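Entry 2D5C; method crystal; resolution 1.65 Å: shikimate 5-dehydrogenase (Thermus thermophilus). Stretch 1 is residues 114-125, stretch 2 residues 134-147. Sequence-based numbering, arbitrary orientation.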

# COMPACT_ATOMS: atom_id res chain seq x y z
N PRO A 114 -9.18 16.26 -27.46
CA PRO A 114 -9.93 17.26 -26.71
C PRO A 114 -11.01 16.67 -25.81
O PRO A 114 -11.73 15.75 -26.21
CB PRO A 114 -10.51 18.15 -27.81
CG PRO A 114 -10.73 17.20 -28.92
CD PRO A 114 -9.47 16.36 -28.90
N LEU A 115 -11.12 17.19 -24.60
CA LEU A 115 -12.13 16.71 -23.67
C LEU A 115 -13.46 17.33 -24.04
O LEU A 115 -13.97 18.20 -23.33
CB LEU A 115 -11.75 17.05 -22.23
CG LEU A 115 -10.64 16.16 -21.66
CD1 LEU A 115 -10.21 16.68 -20.29
CD2 LEU A 115 -11.15 14.72 -21.55
N LYS A 116 -14.01 16.88 -25.16
CA LYS A 116 -15.28 17.39 -25.64
C LYS A 116 -16.26 16.25 -25.86
O LYS A 116 -15.93 15.23 -26.46
CB LYS A 116 -15.09 18.16 -26.94
CG LYS A 116 -14.12 19.33 -26.82
CD LYS A 116 -14.37 20.39 -27.88
CE LYS A 116 -13.58 21.65 -27.58
NZ LYS A 116 -14.09 22.82 -28.34
N GLY A 117 -17.48 16.42 -25.35
CA GLY A 117 -18.50 15.41 -25.50
C GLY A 117 -19.50 15.84 -26.56
O GLY A 117 -19.29 16.85 -27.24
N PRO A 118 -20.59 15.09 -26.74
CA PRO A 118 -20.92 13.87 -25.99
C PRO A 118 -19.88 12.79 -26.27
O PRO A 118 -19.42 12.64 -27.40
CB PRO A 118 -22.28 13.47 -26.56
CG PRO A 118 -22.86 14.76 -27.03
CD PRO A 118 -21.68 15.44 -27.66
N ALA A 119 -19.52 12.05 -25.23
CA ALA A 119 -18.54 10.97 -25.35
C ALA A 119 -19.32 9.66 -25.23
O ALA A 119 -19.99 9.44 -24.23
CB ALA A 119 -17.52 11.07 -24.23
N LEU A 120 -19.23 8.80 -26.25
CA LEU A 120 -19.94 7.52 -26.22
C LEU A 120 -18.98 6.38 -25.95
O LEU A 120 -18.01 6.17 -26.68
CB LEU A 120 -20.67 7.27 -27.54
CG LEU A 120 -21.28 5.87 -27.75
CD1 LEU A 120 -22.31 5.55 -26.66
CD2 LEU A 120 -21.92 5.80 -29.12
N VAL A 121 -19.24 5.63 -24.88
CA VAL A 121 -18.42 4.50 -24.51
C VAL A 121 -19.16 3.23 -24.96
O VAL A 121 -20.31 3.01 -24.58
CB VAL A 121 -18.21 4.45 -22.98
CG1 VAL A 121 -17.27 3.28 -22.62
CG2 VAL A 121 -17.62 5.79 -22.50
N LEU A 122 -18.52 2.46 -25.83
CA LEU A 122 -19.12 1.22 -26.30
C LEU A 122 -18.62 0.11 -25.39
O LEU A 122 -17.41 -0.11 -25.29
CB LEU A 122 -18.71 0.94 -27.74
CG LEU A 122 -18.99 2.04 -28.75
CD1 LEU A 122 -18.53 1.52 -30.12
CD2 LEU A 122 -20.48 2.42 -28.79
N GLY A 123 -19.54 -0.57 -24.72
CA GLY A 123 -19.15 -1.65 -23.82
C GLY A 123 -19.30 -1.19 -22.39
O GLY A 123 -18.72 -0.18 -22.01
N ALA A 124 -20.09 -1.90 -21.60
CA ALA A 124 -20.29 -1.51 -20.21
C ALA A 124 -19.74 -2.53 -19.21
O ALA A 124 -20.31 -2.72 -18.13
CB ALA A 124 -21.77 -1.21 -19.93
N GLY A 125 -18.64 -3.18 -19.59
CA GLY A 125 -17.99 -4.13 -18.71
C GLY A 125 -17.03 -3.36 -17.82
O GLY A 125 -17.17 -2.15 -17.70
N ALA A 134 -14.15 7.81 -15.62
CA ALA A 134 -13.13 8.82 -15.86
C ALA A 134 -13.69 10.01 -16.64
O ALA A 134 -13.41 11.17 -16.29
CB ALA A 134 -11.96 8.20 -16.62
N LEU A 135 -14.46 9.75 -17.70
CA LEU A 135 -15.02 10.84 -18.49
C LEU A 135 -16.02 11.64 -17.67
O LEU A 135 -16.17 12.84 -17.88
CB LEU A 135 -15.69 10.31 -19.75
CG LEU A 135 -14.75 9.66 -20.75
CD1 LEU A 135 -15.56 9.07 -21.89
CD2 LEU A 135 -13.77 10.70 -21.28
N ARG A 136 -16.70 10.96 -16.75
CA ARG A 136 -17.68 11.65 -15.90
C ARG A 136 -16.92 12.57 -14.94
O ARG A 136 -17.32 13.73 -14.70
CB ARG A 136 -18.51 10.65 -15.07
CG ARG A 136 -19.62 11.33 -14.24
CD ARG A 136 -20.29 10.39 -13.23
NE ARG A 136 -19.41 10.02 -12.12
CZ ARG A 136 -19.85 9.55 -10.95
NH1 ARG A 136 -21.15 9.40 -10.74
NH2 ARG A 136 -18.98 9.23 -9.98
N GLU A 137 -15.82 12.06 -14.41
CA GLU A 137 -15.00 12.81 -13.47
C GLU A 137 -14.42 14.05 -14.15
O GLU A 137 -14.26 15.10 -13.51
CB GLU A 137 -13.88 11.93 -12.94
CG GLU A 137 -12.91 12.62 -11.99
CD GLU A 137 -11.95 11.65 -11.33
OE1 GLU A 137 -11.60 10.63 -11.98
OE2 GLU A 137 -11.54 11.89 -10.18
N ALA A 138 -14.12 13.91 -15.44
CA ALA A 138 -13.56 15.02 -16.22
C ALA A 138 -14.63 16.05 -16.58
O ALA A 138 -14.33 17.08 -17.20
CB ALA A 138 -12.91 14.48 -17.48
N GLY A 139 -15.87 15.79 -16.20
CA GLY A 139 -16.94 16.73 -16.46
C GLY A 139 -17.60 16.71 -17.83
O GLY A 139 -18.23 17.69 -18.22
N LEU A 140 -17.47 15.61 -18.58
CA LEU A 140 -18.09 15.56 -19.90
C LEU A 140 -19.45 14.89 -19.85
O LEU A 140 -19.78 14.20 -18.89
CB LEU A 140 -17.24 14.78 -20.89
CG LEU A 140 -15.80 15.19 -21.16
CD1 LEU A 140 -15.30 14.42 -22.37
CD2 LEU A 140 -15.71 16.70 -21.41
N GLU A 141 -20.23 15.14 -20.90
CA GLU A 141 -21.53 14.51 -21.07
C GLU A 141 -21.17 13.13 -21.62
O GLU A 141 -20.55 13.02 -22.67
CB GLU A 141 -22.34 15.27 -22.12
CG GLU A 141 -23.67 14.63 -22.46
CD GLU A 141 -24.49 15.44 -23.46
OE1 GLU A 141 -25.65 15.07 -23.73
OE2 GLU A 141 -23.96 16.46 -23.98
N VAL A 142 -21.58 12.07 -20.91
CA VAL A 142 -21.24 10.71 -21.33
C VAL A 142 -22.47 9.88 -21.71
O VAL A 142 -23.50 9.92 -21.02
CB VAL A 142 -20.48 9.97 -20.19
CG1 VAL A 142 -19.95 8.63 -20.68
CG2 VAL A 142 -19.33 10.84 -19.70
N TRP A 143 -22.34 9.14 -22.81
CA TRP A 143 -23.40 8.24 -23.27
C TRP A 143 -22.77 6.85 -23.22
O TRP A 143 -21.56 6.71 -23.38
CB TRP A 143 -23.81 8.51 -24.71
CG TRP A 143 -24.40 9.85 -24.94
CD1 TRP A 143 -24.88 10.72 -24.01
CD2 TRP A 143 -24.59 10.47 -26.21
NE1 TRP A 143 -25.36 11.86 -24.63
CE2 TRP A 143 -25.20 11.73 -25.98
CE3 TRP A 143 -24.32 10.09 -27.53
CZ2 TRP A 143 -25.53 12.60 -27.02
CZ3 TRP A 143 -24.65 10.96 -28.56
CH2 TRP A 143 -25.25 12.20 -28.30
N VAL A 144 -23.60 5.83 -22.99
CA VAL A 144 -23.09 4.47 -22.93
C VAL A 144 -24.00 3.50 -23.69
O VAL A 144 -25.21 3.68 -23.77
CB VAL A 144 -22.99 3.96 -21.45
CG1 VAL A 144 -22.03 4.86 -20.66
CG2 VAL A 144 -24.37 3.99 -20.80
N TRP A 145 -23.39 2.48 -24.26
CA TRP A 145 -24.12 1.46 -25.00
C TRP A 145 -23.46 0.12 -24.69
O TRP A 145 -22.26 0.07 -24.38
CB TRP A 145 -24.05 1.73 -26.50
CG TRP A 145 -24.63 0.64 -27.33
CD1 TRP A 145 -25.93 0.49 -27.71
CD2 TRP A 145 -23.92 -0.50 -27.85
NE1 TRP A 145 -26.08 -0.67 -28.43
CE2 TRP A 145 -24.87 -1.30 -28.53
CE3 TRP A 145 -22.59 -0.93 -27.80
CZ2 TRP A 145 -24.52 -2.50 -29.16
CZ3 TRP A 145 -22.24 -2.12 -28.42
CH2 TRP A 145 -23.21 -2.89 -29.09
N ASN A 146 -24.24 -0.95 -24.75
CA ASN A 146 -23.73 -2.29 -24.50
C ASN A 146 -24.59 -3.26 -25.31
O ASN A 146 -25.78 -3.00 -25.49
CB ASN A 146 -23.83 -2.63 -23.02
CG ASN A 146 -23.06 -3.88 -22.66
OD1 ASN A 146 -21.84 -3.93 -22.81
ND2 ASN A 146 -23.77 -4.90 -22.18
N ARG A 147 -24.02 -4.36 -25.80
CA ARG A 147 -24.81 -5.31 -26.58
C ARG A 147 -26.06 -5.74 -25.81
O ARG A 147 -27.11 -6.00 -26.41
CB ARG A 147 -23.98 -6.53 -26.99
CG ARG A 147 -23.57 -7.45 -25.87
CD ARG A 147 -22.65 -8.53 -26.40
NE ARG A 147 -22.14 -9.40 -25.34
CZ ARG A 147 -21.21 -10.33 -25.51
NH1 ARG A 147 -20.67 -10.51 -26.71
NH2 ARG A 147 -20.81 -11.07 -24.49

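Strands 119-122 and 142-145 lie side by side and run parallel, their axes 4.6 Å apart at closest approach and 23° from alignment. The hydrogen bonds zigzag between them as parallel pairing requires. Ala 119 N donates to Glu 141 O (2.9 Å) and Trp 143 N to Ala 119 O (2.8 Å); Val 121 N then reaches Trp 143 O (3.0 Å), and Trp 145 N reaches Val 121 O (3.1 Å). Past the strand, Gly 123 N continues the ladder to Trp 145 O (2.8 Å). The positive phi of Gly 123 would jam a CB against the preceding carbonyl, so glycine suits this turn. Beyond it, the side chain of Asn 146 takes over from backbone: its OD1 accepts from Ala 124 N at 2.9 Å.

On one face, Ala 119, Val 121, Val 142 and Val 144 present short side chains; Leu 135, from the helix, fills the hollow over Ala 119, Val 121 and Val 142. Leu 135 CD1 lies 3.6 Å from Ala 119 CB and 3.9 Å from Val 121 CG2; the small methyl of Ala 119 lets the leucine come close. The helix ends in a Schellman motif at Gly 139, whose positive phi again favors glycine. Leu 140 follows, pointing toward the first stretch, where its CD2 packs 4.1 Å from Leu 115 CB.

The other face carries larger groups. Leu 120 extends its CD1 between the two tryptophans, 3.8 Å from Trp 143 CB and 4.2 Å from Trp 145 CB. Leu 122 CD2 meets Trp 145 CE3 at 4.1 Å. Pro 118, preceded by a cis peptide bond, sets its CB over the face of the Trp 143 six-membered ring, 3.5 Å from the centroid, a CH-pi contact suited to proline's polarized C-H bonds and the electron-rich indole. A weak hydrogen bond from Trp 143 NE1 to Glu 141 OE1 (3.3 Å) also engages this ring.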